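Local coordinates for protein beta-glucanase (Podospora anserina, PDB 4LE4) that is a family GH131 glycoside hydrolase that probably cleaves beta-glucan chains and is seen here in complex with cellotriose, at residues A[110-121]-A[203-214]; A[179-187]-A[234-242]. All coordinates share one frame; numbering follows the deposited sequence.

Contact 1 (A[110-121]-A[203-214]); sequences ATTREHQIAFFE and ADWHVGVLELPR
Neighbouring antiparallel strands inside one β-sandwich sheet pair here, 115-120 with 209-211 and then 205-207. Gln116 and Leu210 form the hydrogen-bonded pair, with Gln116 N 2.8 Å from Leu210 O and the return bond alongside. Both chains turn a corner together, at Ala118 and at Gly208, whose backbone angles call for glycine. Trp205 NE1 secures the corner by donating to Ala118 O (3.0 Å) from above the carbonyl plane.

Past the corner, Phe120 makes an offset stack on the five-membered ring of Trp205, centroids 4.4 Å apart. Phe119 CG lies between its backbone N and carbonyl carbon (chi1 61°), which brings the ring face over His206 CB, 3.8 Å from the Phe119 centroid. His206 NE2 donates to Glu121 OE1 (2.8 Å) and ND1 bonds Glu81, so both nitrogens fix the ring's rotation.

At the other end Arg113 NE points straight at Leu212 O (2.8 Å, 175°), while the Glu211 carboxylate stacks on the guanidinium face, planes 5° apart, a long salt bridge (Arg113 NE to Glu211 OE2 3.7 Å) acting by charge, no N-H pointing at the oxygen. Asp219 binds Arg113, Arg78 binds Glu211, and Glu222 takes the His115 NE2 bond; Glu211 CG lies over the His115 ring. A leucine in place of Arg113 would probably leave Leu212 O and Asp219 without their mate and the Glu211 carboxylate uncovered on that face. Such paired, bent strands suit the curved sheets of a concanavalin-type β-sandwich.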
loop_
_atom_site.group_PDB
_atom_site.type_symbol
_atom_site.label_atom_id
_atom_site.label_comp_id
_atom_site.label_asym_id
_atom_site.label_seq_id
_atom_site.Cartn_x
_atom_site.Cartn_y
_atom_site.Cartn_z
ATOM N N ALA A 110 -14.486 -0.471 -6.497
ATOM C CA ALA A 110 -15.738 -1.233 -6.574
ATOM C C ALA A 110 -15.901 -2.120 -5.328
ATOM O O ALA A 110 -15.016 -2.938 -5.035
ATOM C CB ALA A 110 -15.715 -2.099 -7.818
ATOM N N THR A 111 -17.009 -1.971 -4.607
ATOM C CA THR A 111 -17.203 -2.793 -3.411
ATOM C C THR A 111 -17.635 -4.234 -3.755
ATOM O O THR A 111 -17.679 -5.092 -2.878
ATOM C CB THR A 111 -18.235 -2.189 -2.475
ATOM O OG1 THR A 111 -19.475 -2.037 -3.177
ATOM C CG2 THR A 111 -17.736 -0.817 -1.932
ATOM N N THR A 112 -17.928 -4.484 -5.031
ATOM C CA THR A 112 -18.356 -5.808 -5.491
ATOM C C THR A 112 -17.199 -6.714 -5.873
ATOM O O THR A 112 -17.409 -7.887 -6.209
ATOM C CB THR A 112 -19.254 -5.686 -6.732
ATOM O OG1 THR A 112 -18.612 -4.806 -7.675
ATOM C CG2 THR A 112 -20.628 -5.156 -6.348
ATOM N N ARG A 113 -15.977 -6.179 -5.820
ATOM C CA ARG A 113 -14.794 -6.948 -6.195
ATOM C C ARG A 113 -13.731 -6.923 -5.131
ATOM O O ARG A 113 -13.527 -5.908 -4.483
ATOM C CB ARG A 113 -14.196 -6.404 -7.487
ATOM C CG ARG A 113 -15.115 -6.681 -8.672
ATOM C CD ARG A 113 -14.692 -5.905 -9.899
ATOM N NE ARG A 113 -13.473 -6.420 -10.500
ATOM C CZ ARG A 113 -12.986 -5.935 -11.632
ATOM N NH1 ARG A 113 -13.633 -4.950 -12.238
ATOM N NH2 ARG A 113 -11.860 -6.405 -12.150
ATOM N N GLU A 114 -13.028 -8.039 -4.985
ATOM C CA GLU A 114 -11.983 -8.101 -3.972
ATOM C C GLU A 114 -10.737 -7.322 -4.407
ATOM O O GLU A 114 -10.305 -7.414 -5.552
ATOM C CB GLU A 114 -11.616 -9.560 -3.694
ATOM C CG GLU A 114 -10.378 -9.736 -2.794
ATOM C CD GLU A 114 -10.094 -11.219 -2.452
ATOM O OE1 GLU A 114 -10.958 -12.099 -2.696
ATOM O OE2 GLU A 114 -9.007 -11.500 -1.923
ATOM N N HIS A 115 -10.171 -6.546 -3.479
ATOM C CA HIS A 115 -8.942 -5.804 -3.751
ATOM C C HIS A 115 -7.955 -6.275 -2.712
ATOM O O HIS A 115 -8.341 -6.510 -1.568
ATOM C CB HIS A 115 -9.125 -4.293 -3.557
ATOM C CG HIS A 115 -10.066 -3.670 -4.543
ATOM N ND1 HIS A 115 -11.424 -3.919 -4.539
ATOM C CD2 HIS A 115 -9.847 -2.791 -5.546
ATOM C CE1 HIS A 115 -12.002 -3.214 -5.499
ATOM N NE2 HIS A 115 -11.066 -2.522 -6.125
ATOM N N GLN A 116 -6.713 -6.436 -3.139
ATOM C CA GLN A 116 -5.596 -6.830 -2.266
ATOM C C GLN A 116 -4.675 -5.607 -2.375
ATOM O O GLN A 116 -4.291 -5.218 -3.463
ATOM C CB GLN A 116 -4.964 -8.113 -2.792
ATOM C CG GLN A 116 -5.928 -9.309 -2.515
ATOM C CD GLN A 116 -5.637 -10.540 -3.342
ATOM O OE1 GLN A 116 -4.578 -10.655 -3.948
ATOM N NE2 GLN A 116 -6.583 -11.481 -3.362
ATOM N N ILE A 117 -4.319 -5.048 -1.226
ATOM C CA ILE A 117 -3.584 -3.789 -1.147
ATOM C C ILE A 117 -2.335 -3.847 -0.282
ATOM O O ILE A 117 -2.388 -4.382 0.822
ATOM C CB ILE A 117 -4.549 -2.741 -0.540
ATOM C CG1 ILE A 117 -5.849 -2.700 -1.387
ATOM C CG2 ILE A 117 -3.889 -1.372 -0.480
ATOM C CD1 ILE A 117 -7.060 -2.072 -0.694
ATOM N N ALA A 118 -1.229 -3.261 -0.745
ATOM C CA ALA A 118 0.005 -3.241 0.084
ATOM C C ALA A 118 0.348 -4.663 0.583
ATOM O O ALA A 118 0.661 -4.899 1.764
ATOM C CB ALA A 118 -0.202 -2.324 1.256
ATOM N N PHE A 119 0.329 -5.595 -0.345
ATOM C CA PHE A 119 0.553 -7.003 -0.020
ATOM C C PHE A 119 1.919 -7.532 -0.340
ATOM O O PHE A 119 2.592 -7.033 -1.254
ATOM C CB PHE A 119 -0.484 -7.869 -0.781
ATOM C CG PHE A 119 -0.399 -7.754 -2.315
ATOM C CD1 PHE A 119 -1.160 -6.798 -3.010
ATOM C CD2 PHE A 119 0.410 -8.618 -3.045
ATOM C CE1 PHE A 119 -1.106 -6.724 -4.419
ATOM C CE2 PHE A 119 0.478 -8.560 -4.450
ATOM C CZ PHE A 119 -0.281 -7.609 -5.140
ATOM N N PHE A 120 2.348 -8.558 0.415
ATOM C CA PHE A 120 3.607 -9.221 0.094
ATOM C C PHE A 120 3.275 -10.277 -0.958
ATOM O O PHE A 120 2.125 -10.693 -1.080
ATOM C CB PHE A 120 4.230 -9.869 1.354
ATOM C CG PHE A 120 4.775 -8.857 2.319
ATOM C CD1 PHE A 120 6.100 -8.430 2.213
ATOM C CD2 PHE A 120 3.953 -8.262 3.269
ATOM C CE1 PHE A 120 6.599 -7.425 3.025
ATOM C CE2 PHE A 120 4.445 -7.244 4.095
ATOM C CZ PHE A 120 5.794 -6.823 3.959
ATOM N N GLU A 121 4.270 -10.706 -1.728
ATOM C CA GLU A 121 4.048 -11.697 -2.783
ATOM C C GLU A 121 3.417 -13.026 -2.319
ATOM O O GLU A 121 2.728 -13.684 -3.083
ATOM C CB GLU A 121 5.359 -11.961 -3.517
ATOM C CG GLU A 121 5.203 -11.990 -5.023
ATOM C CD GLU A 121 6.463 -11.583 -5.774
ATOM O OE1 GLU A 121 6.772 -10.360 -5.872
ATOM O OE2 GLU A 121 7.152 -12.504 -6.274
ATOM N N ALA A 203 12.265 -8.157 -1.988
ATOM C CA ALA A 203 11.923 -7.491 -3.243
ATOM C C ALA A 203 10.566 -8.064 -3.589
ATOM O O ALA A 203 10.373 -8.621 -4.662
ATOM C CB ALA A 203 12.915 -7.833 -4.323
ATOM N N ASP A 204 9.626 -7.937 -2.672
ATOM C CA ASP A 204 8.315 -8.491 -2.934
ATOM C C ASP A 204 7.168 -7.858 -2.160
ATOM O O ASP A 204 6.159 -8.511 -1.906
ATOM C CB ASP A 204 8.341 -9.979 -2.661
ATOM C CG ASP A 204 8.700 -10.283 -1.233
ATOM O OD1 ASP A 204 8.989 -9.342 -0.473
ATOM O OD2 ASP A 204 8.701 -11.476 -0.858
ATOM N N TRP A 205 7.331 -6.602 -1.769
ATOM C CA TRP A 205 6.236 -5.914 -1.106
ATOM C C TRP A 205 5.634 -5.073 -2.227
ATOM O O TRP A 205 6.312 -4.222 -2.819
ATOM C CB TRP A 205 6.715 -5.005 0.012
ATOM C CG TRP A 205 5.565 -4.370 0.728
ATOM C CD1 TRP A 205 4.363 -4.952 1.052
ATOM C CD2 TRP A 205 5.508 -3.036 1.233
ATOM N NE1 TRP A 205 3.562 -4.059 1.734
ATOM C CE2 TRP A 205 4.240 -2.874 1.853
ATOM C CE3 TRP A 205 6.403 -1.954 1.228
ATOM C CZ2 TRP A 205 3.850 -1.686 2.449
ATOM C CZ3 TRP A 205 6.006 -0.767 1.837
ATOM C CH2 TRP A 205 4.746 -0.646 2.435
ATOM N N HIS A 206 4.353 -5.288 -2.480
ATOM C CA HIS A 206 3.662 -4.620 -3.573
ATOM C C HIS A 206 2.865 -3.430 -3.088
ATOM O O HIS A 206 1.791 -3.576 -2.529
ATOM C CB HIS A 206 2.744 -5.618 -4.289
ATOM C CG HIS A 206 3.479 -6.734 -4.957
ATOM N ND1 HIS A 206 3.383 -6.981 -6.308
ATOM C CD2 HIS A 206 4.333 -7.665 -4.463
ATOM C CE1 HIS A 206 4.152 -8.013 -6.622
ATOM N NE2 HIS A 206 4.740 -8.444 -5.518
ATOM N N VAL A 207 3.433 -2.252 -3.287
ATOM C CA VAL A 207 2.813 -0.989 -2.900
ATOM C C VAL A 207 1.913 -0.646 -4.050
ATOM O O VAL A 207 2.353 -0.177 -5.114
ATOM C CB VAL A 207 3.863 0.114 -2.718
ATOM C CG1 VAL A 207 3.180 1.475 -2.385
ATOM C CG2 VAL A 207 4.816 -0.308 -1.621
ATOM N N GLY A 208 0.631 -0.867 -3.829
ATOM C CA GLY A 208 -0.311 -0.639 -4.893
ATOM C C GLY A 208 -1.514 -1.514 -4.673
ATOM O O GLY A 208 -1.757 -1.956 -3.549
ATOM N N VAL A 209 -2.233 -1.802 -5.753
ATOM C CA VAL A 209 -3.493 -2.525 -5.688
ATOM C C VAL A 209 -3.688 -3.573 -6.760
ATOM O O VAL A 209 -3.345 -3.387 -7.919
ATOM C CB VAL A 209 -4.700 -1.531 -5.841
ATOM C CG1 VAL A 209 -6.050 -2.284 -5.545
ATOM C CG2 VAL A 209 -4.537 -0.320 -4.935
ATOM N N LEU A 210 -4.290 -4.679 -6.343
ATOM C CA LEU A 210 -4.627 -5.781 -7.226
ATOM C C LEU A 210 -6.141 -5.949 -7.034
ATOM O O LEU A 210 -6.621 -5.936 -5.910
ATOM C CB LEU A 210 -3.867 -7.051 -6.798
ATOM C CG LEU A 210 -4.009 -8.360 -7.585
ATOM C CD1 LEU A 210 -2.885 -9.311 -7.250
ATOM C CD2 LEU A 210 -5.332 -8.993 -7.219
ATOM N N GLU A 211 -6.900 -6.059 -8.129
ATOM C CA GLU A 211 -8.349 -6.233 -8.004
ATOM C C GLU A 211 -8.775 -7.492 -8.759
ATOM O O GLU A 211 -8.472 -7.644 -9.940
ATOM C CB GLU A 211 -9.106 -5.031 -8.595
ATOM C CG GLU A 211 -10.652 -5.148 -8.573
ATOM C CD GLU A 211 -11.355 -3.929 -9.185
ATOM O OE1 GLU A 211 -10.894 -3.417 -10.217
ATOM O OE2 GLU A 211 -12.364 -3.471 -8.628
ATOM N N LEU A 212 -9.476 -8.396 -8.087
ATOM C CA LEU A 212 -9.922 -9.620 -8.759
ATOM C C LEU A 212 -11.178 -9.370 -9.577
ATOM O O LEU A 212 -11.955 -8.481 -9.266
ATOM C CB LEU A 212 -10.252 -10.708 -7.738
ATOM C CG LEU A 212 -9.153 -11.258 -6.819
ATOM C CD1 LEU A 212 -8.663 -10.178 -5.885
ATOM C CD2 LEU A 212 -9.738 -12.405 -5.981
ATOM N N PRO A 213 -11.383 -10.138 -10.653
ATOM C CA PRO A 213 -12.599 -9.942 -11.448
ATOM C C PRO A 213 -13.740 -10.626 -10.688
ATOM O O PRO A 213 -13.499 -11.407 -9.767
ATOM C CB PRO A 213 -12.289 -10.682 -12.743
ATOM C CG PRO A 213 -11.494 -11.867 -12.247
ATOM C CD PRO A 213 -10.541 -11.213 -11.218
ATOM N N ARG A 214 -14.974 -10.279 -11.028
ATOM C CA ARG A 214 -16.144 -10.931 -10.449
ATOM C C ARG A 214 -17.182 -10.898 -11.549
ATOM O O ARG A 214 -17.442 -9.861 -12.163
ATOM C CB ARG A 214 -16.715 -10.232 -9.219
ATOM C CG ARG A 214 -17.979 -10.977 -8.689
ATOM C CD ARG A 214 -18.593 -10.374 -7.410
ATOM N NE ARG A 214 -17.730 -10.552 -6.235
ATOM C CZ ARG A 214 -17.627 -11.681 -5.541
ATOM N NH1 ARG A 214 -18.350 -12.745 -5.893
ATOM N NH2 ARG A 214 -16.771 -11.761 -4.517
HETATM O O HOH W 1 -13.779 -10.375 -6.544
HETATM O O HOH W 2 9.237 -9.612 -6.792
#

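Contact 2 (A[179-187]-A[234-242]); sequences WHSTGSDPL and GSLTTSVAG
The aromatic part of this contact is a CH-pi interaction: Leu236 CD2 sits over the face of Trp179, 3.4 Å from the centroid of the six-membered ring. The two side chains approach from opposite directions, and Leu236 CG, anti to its own backbone N (chi1 170°), carries the methyl down onto the indole. Packing is tight, CD2 being 3.3 Å from Trp179 CD2. The indole NE1 is held by Glu168, which helps to fix the plane that Leu236 covers.

Among the polar links, one direct backbone hydrogen bond ties the chains, Leu187 N to Thr238 O (2.9 Å, 165°); the same oxygen also takes a CA-H contact from Pro186. A water bridges Ser184 O and Val240 N. Ser181 OG donates to Asp185 O (2.7 Å), closing the loop in which Thr182 to Asp185 form a type II' turn, with Gly183 at the positive-phi position. On the Val240 side, Ser239 OG accepts from Ala241 N in an ST turn, within a type I turn from Ser239 to Gly242.

Van der Waals contacts fill in the rest. The Val240 methyls meet polar atoms: CG1 lies against Asp185 O (3.1 Å) and Ser181 OG, and CG2 turns to the carbonyls of Ser184 and Gly183. The apolar pair, Leu187 CD1 with Leu236 CD1, packs more loosely. The whole is a β-hairpin connection, between strands 175-182 and 188-195, packed against the tail that follows strand 222-233.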
loop_
_atom_site.group_PDB
_atom_site.type_symbol
_atom_site.label_atom_id
_atom_site.label_comp_id
_atom_site.label_asym_id
_atom_site.label_seq_id
_atom_site.Cartn_x
_atom_site.Cartn_y
_atom_site.Cartn_z
ATOM N N TRP A 179 -0.402 -1.617 13.375
ATOM C CA TRP A 179 -0.480 -0.272 13.958
ATOM C C TRP A 179 -1.329 0.548 12.981
ATOM O O TRP A 179 -1.240 0.359 11.769
ATOM C CB TRP A 179 0.909 0.335 14.091
ATOM C CG TRP A 179 1.730 -0.365 15.109
ATOM C CD1 TRP A 179 2.308 -1.598 15.003
ATOM C CD2 TRP A 179 2.083 0.137 16.407
ATOM N NE1 TRP A 179 3.010 -1.896 16.161
ATOM C CE2 TRP A 179 2.882 -0.849 17.036
ATOM C CE3 TRP A 179 1.799 1.333 17.094
ATOM C CZ2 TRP A 179 3.414 -0.682 18.334
ATOM C CZ3 TRP A 179 2.319 1.505 18.381
ATOM C CH2 TRP A 179 3.121 0.500 18.987
ATOM N N HIS A 180 -2.162 1.438 13.510
ATOM C CA HIS A 180 -3.073 2.176 12.648
ATOM C C HIS A 180 -3.577 3.448 13.278
ATOM O O HIS A 180 -3.614 3.562 14.487
ATOM C CB HIS A 180 -4.288 1.256 12.382
ATOM C CG HIS A 180 -5.487 1.936 11.754
ATOM N ND1 HIS A 180 -5.662 2.062 10.391
ATOM C CD2 HIS A 180 -6.577 2.507 12.322
ATOM C CE1 HIS A 180 -6.801 2.689 10.144
ATOM N NE2 HIS A 180 -7.374 2.970 11.298
ATOM N N SER A 181 -3.961 4.399 12.437
ATOM C CA SER A 181 -4.616 5.611 12.905
ATOM C C SER A 181 -5.296 6.210 11.685
ATOM O O SER A 181 -5.029 5.808 10.558
ATOM C CB SER A 181 -3.636 6.639 13.464
ATOM O OG SER A 181 -2.921 7.233 12.406
ATOM N N THR A 182 -6.213 7.137 11.909
ATOM C CA THR A 182 -6.804 7.822 10.771
ATOM C C THR A 182 -6.469 9.292 10.956
ATOM O O THR A 182 -6.273 9.748 12.080
ATOM C CB THR A 182 -8.331 7.659 10.667
ATOM O OG1 THR A 182 -8.962 8.010 11.912
ATOM C CG2 THR A 182 -8.667 6.221 10.279
ATOM N N GLY A 183 -6.371 10.009 9.840
ATOM C CA GLY A 183 -6.088 11.439 9.873
ATOM C C GLY A 183 -4.750 11.851 10.432
ATOM O O GLY A 183 -3.707 11.403 9.984
ATOM N N SER A 184 -4.783 12.729 11.425
ATOM C CA SER A 184 -3.550 13.237 12.025
ATOM C C SER A 184 -3.148 12.523 13.284
ATOM O O SER A 184 -2.092 12.813 13.849
ATOM C CB SER A 184 -3.714 14.721 12.369
ATOM O OG SER A 184 -4.033 15.474 11.210
ATOM N N ASP A 185 -3.967 11.588 13.757
ATOM C CA ASP A 185 -3.610 10.937 15.018
ATOM C C ASP A 185 -2.427 9.976 14.927
ATOM O O ASP A 185 -2.209 9.361 13.893
ATOM C CB ASP A 185 -4.842 10.202 15.555
ATOM C CG ASP A 185 -6.014 11.142 15.766
ATOM O OD1 ASP A 185 -5.851 12.175 16.465
ATOM O OD2 ASP A 185 -7.099 10.855 15.239
ATOM N N PRO A 186 -1.646 9.851 16.010
ATOM C CA PRO A 186 -0.481 8.959 16.078
ATOM C C PRO A 186 -0.919 7.497 15.956
ATOM O O PRO A 186 -1.987 7.128 16.445
ATOM C CB PRO A 186 0.071 9.189 17.485
ATOM C CG PRO A 186 -0.461 10.540 17.880
ATOM C CD PRO A 186 -1.825 10.588 17.274
ATOM N N LEU A 187 -0.084 6.679 15.329
ATOM C CA LEU A 187 -0.347 5.245 15.205
ATOM C C LEU A 187 -0.453 4.574 16.583
ATOM O O LEU A 187 0.329 4.883 17.485
ATOM C CB LEU A 187 0.816 4.556 14.481
ATOM C CG LEU A 187 1.123 4.964 13.033
ATOM C CD1 LEU A 187 2.389 4.242 12.548
ATOM C CD2 LEU A 187 -0.064 4.604 12.152
ATOM N N GLY A 234 14.301 -0.737 14.194
ATOM C CA GLY A 234 14.648 -0.280 15.522
ATOM C C GLY A 234 13.860 0.933 15.969
ATOM O O GLY A 234 14.315 2.063 15.803
ATOM N N SER A 235 12.678 0.713 16.520
ATOM C CA SER A 235 11.828 1.797 17.016
ATOM C C SER A 235 10.838 2.328 15.972
ATOM O O SER A 235 11.203 2.740 14.874
ATOM C CB SER A 235 12.685 2.943 17.561
ATOM O OG SER A 235 11.918 3.832 18.345
ATOM N N LEU A 236 9.570 2.301 16.338
ATOM C CA LEU A 236 8.510 2.753 15.458
ATOM C C LEU A 236 8.206 4.235 15.609
ATOM O O LEU A 236 8.070 4.754 16.719
ATOM C CB LEU A 236 7.243 1.974 15.761
ATOM C CG LEU A 236 5.982 2.511 15.087
ATOM C CD1 LEU A 236 6.105 2.408 13.562
ATOM C CD2 LEU A 236 4.813 1.715 15.602
ATOM N N THR A 237 8.087 4.913 14.481
ATOM C CA THR A 237 7.729 6.325 14.490
ATOM C C THR A 237 6.207 6.309 14.436
ATOM O O THR A 237 5.647 5.876 13.437
ATOM C CB THR A 237 8.262 7.013 13.237
ATOM O OG1 THR A 237 9.694 7.027 13.291
ATOM C CG2 THR A 237 7.741 8.411 13.134
ATOM N N THR A 238 5.536 6.772 15.486
ATOM C CA THR A 238 4.076 6.757 15.487
ATOM C C THR A 238 3.477 8.023 14.888
ATOM O O THR A 238 2.303 8.057 14.555
ATOM C CB THR A 238 3.503 6.565 16.902
ATOM O OG1 THR A 238 3.966 7.620 17.740
ATOM C CG2 THR A 238 3.923 5.196 17.481
ATOM N N SER A 239 4.290 9.063 14.760
ATOM C CA SER A 239 3.841 10.314 14.171
ATOM C C SER A 239 3.524 10.123 12.687
ATOM O O SER A 239 4.344 9.597 11.932
ATOM C CB SER A 239 4.934 11.372 14.276
ATOM O OG SER A 239 4.581 12.473 13.455
ATOM N N VAL A 240 2.364 10.574 12.249
ATOM C CA VAL A 240 2.050 10.397 10.839
ATOM C C VAL A 240 2.900 11.294 9.937
ATOM O O VAL A 240 2.947 11.085 8.720
ATOM C CB VAL A 240 0.537 10.628 10.542
ATOM C CG1 VAL A 240 -0.306 9.732 11.454
ATOM C CG2 VAL A 240 0.150 12.086 10.738
ATOM N N ALA A 241 3.573 12.283 10.531
ATOM C CA ALA A 241 4.429 13.173 9.748
ATOM C C ALA A 241 5.816 12.563 9.500
ATOM O O ALA A 241 6.636 13.175 8.827
ATOM C CB ALA A 241 4.571 14.518 10.431
ATOM N N GLY A 242 6.080 11.387 10.072
ATOM C CA GLY A 242 7.341 10.699 9.839
ATOM C C GLY A 242 8.538 11.124 10.675
ATOM O O GLY A 242 8.467 12.108 11.397
HETATM O O HOH W 3 0.677 11.818 14.258
#

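Overall arrangement
Contact 1 and contact 2 lie on opposite sides of the chain's centre, their centres 23 Å apart and their nearest atoms about 11 Å apart, without touching. The segments alternate along the chain: 110-121, then 179-187, 203-214 and 234-242. Contact 1 joins neighbouring strands of the sheet containing 78-84 and 125-129, whereas contact 2 sits at the border of the other sheet, between the 175-182 hairpin and the tail. Strand 222-233 relates them: its side chains meet Ile117, Trp205 and Val209 from contact 1, and the strand leads straight into 234-242. One contact thus builds a sheet and the other fastens a surface tail to its partner.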